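Local coordinates for intestinal fatty acid binding protein (Rattus norvegicus, PDB 1ICM) that binds long-chain fatty acids such as myristate, probably to carry them through the cytosol of intestinal cells, at residues Glu107-Asn111 against Glu112-Thr116. Residues are numbered along the deposited sequence; the frame is centred on the assembly and turned at random.
Sequences EISGN and ELIQT
Ile-114 and Glu-107 face each other in a hydrogen-bonded antiparallel pair, and the isoleucine shows how one branched side chain can serve two cross-strand neighbours. Its CB sits 4.1 Å from Glu-107 CG, the two chains crossing at a slant, and CG1 continues past the carbonyl oxygen of Glu-107. Because CG1 lies anti to the carbonyl carbon (chi1 -56°) and the chain then runs straight on, CD1 is carried toward the turn, where it meets Ser-109 CB at 3.6 Å. In the backbone, Ile-114 N gives Glu-107 O a nearly linear bond of 2.8 Å, and Glu-107 N returns one to Ile-114 O. The two strands form a beta hairpin of the fatty-acid-binding-protein beta barrel, closed by a type II' turn from Ser-109 to Glu-112 with Gly-110 at positive phi. Ser-109 and Glu-112 exchange both backbone bonds, but Glu-112 N approaches Ser-109 O from well above the carbonyl plane. At the end of the pairing away from the turn, Glu-107 extends its carboxylate toward Thr-116, and a water 2.8 Å from Glu-107 OE2 also lies within hydrogen-bonding reach of Ile-114 O and Thr-116 OG1. Glu-112 instead sends OE2 to Arg-10 and Lys-129 in salt bridges. On the opposite face, Ile-108 CD1 lies 4.3 Å from Leu-113 CD1, and both side chains also touch Trp-6 and Phe-2.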
# COMPACT_ATOMS: atom_id res chain seq x y z
N GLU A 107 -0.20 5.89 -8.31
CA GLU A 107 -0.24 6.87 -9.38
C GLU A 107 -1.47 7.78 -9.19
O GLU A 107 -2.47 7.35 -8.64
CB GLU A 107 -0.28 6.11 -10.70
CG GLU A 107 -1.67 5.60 -11.00
CD GLU A 107 -1.66 4.67 -12.18
OE1 GLU A 107 -1.41 5.29 -13.32
OE2 GLU A 107 -1.86 3.46 -12.01
N ILE A 108 -1.39 9.04 -9.63
CA ILE A 108 -2.48 9.99 -9.56
C ILE A 108 -3.31 9.96 -10.84
O ILE A 108 -2.83 9.93 -11.98
CB ILE A 108 -1.96 11.44 -9.44
CG1 ILE A 108 -0.85 11.68 -8.43
CG2 ILE A 108 -3.14 12.40 -9.22
CD1 ILE A 108 -1.38 11.53 -7.02
N SER A 109 -4.60 10.03 -10.75
CA SER A 109 -5.43 10.04 -11.91
C SER A 109 -6.46 11.11 -11.60
O SER A 109 -7.41 10.88 -10.84
CB SER A 109 -6.13 8.70 -12.06
OG SER A 109 -7.33 8.93 -12.75
N GLY A 110 -6.25 12.31 -12.14
CA GLY A 110 -7.15 13.40 -11.85
C GLY A 110 -6.87 13.82 -10.42
O GLY A 110 -5.76 14.23 -10.08
N ASN A 111 -7.88 13.73 -9.55
CA ASN A 111 -7.70 14.06 -8.16
C ASN A 111 -7.76 12.80 -7.31
O ASN A 111 -8.03 12.90 -6.11
CB ASN A 111 -8.74 15.04 -7.57
CG ASN A 111 -10.20 14.64 -7.82
OD1 ASN A 111 -11.10 15.43 -7.50
ND2 ASN A 111 -10.45 13.46 -8.39
N GLU A 112 -7.58 11.63 -7.92
CA GLU A 112 -7.62 10.40 -7.12
C GLU A 112 -6.23 9.79 -7.04
O GLU A 112 -5.43 9.96 -7.97
CB GLU A 112 -8.57 9.34 -7.75
CG GLU A 112 -10.05 9.71 -7.53
CD GLU A 112 -11.07 8.77 -8.13
OE1 GLU A 112 -10.71 8.23 -9.26
OE2 GLU A 112 -12.15 8.55 -7.60
N LEU A 113 -5.92 9.04 -5.97
CA LEU A 113 -4.66 8.30 -5.82
C LEU A 113 -5.01 6.81 -6.08
O LEU A 113 -5.94 6.25 -5.44
CB LEU A 113 -4.02 8.51 -4.44
CG LEU A 113 -3.00 7.47 -4.09
CD1 LEU A 113 -1.78 7.84 -4.90
CD2 LEU A 113 -2.59 7.68 -2.65
N ILE A 114 -4.37 6.14 -7.05
CA ILE A 114 -4.71 4.76 -7.32
C ILE A 114 -3.56 3.90 -6.87
O ILE A 114 -2.44 4.20 -7.27
CB ILE A 114 -4.93 4.49 -8.79
CG1 ILE A 114 -6.03 5.45 -9.29
CG2 ILE A 114 -5.22 2.98 -8.97
CD1 ILE A 114 -6.30 5.31 -10.78
N GLN A 115 -3.85 2.92 -6.00
CA GLN A 115 -2.80 2.03 -5.52
C GLN A 115 -3.10 0.66 -6.08
O GLN A 115 -4.15 0.09 -5.77
CB GLN A 115 -2.72 1.86 -3.98
CG GLN A 115 -2.11 3.06 -3.25
CD GLN A 115 -1.67 2.79 -1.81
OE1 GLN A 115 -0.79 3.70 -1.44
NE2 GLN A 115 -2.07 1.87 -1.05
N THR A 116 -2.22 0.12 -6.91
CA THR A 116 -2.49 -1.21 -7.47
C THR A 116 -1.48 -2.18 -6.88
O THR A 116 -0.29 -1.85 -6.68
CB THR A 116 -2.22 -1.16 -8.99
OG1 THR A 116 -3.11 -0.23 -9.54
CG2 THR A 116 -2.61 -2.45 -9.70
O HOH W 1 -1.76 2.23 -9.51
O HOH W 2 -2.99 0.22 -12.60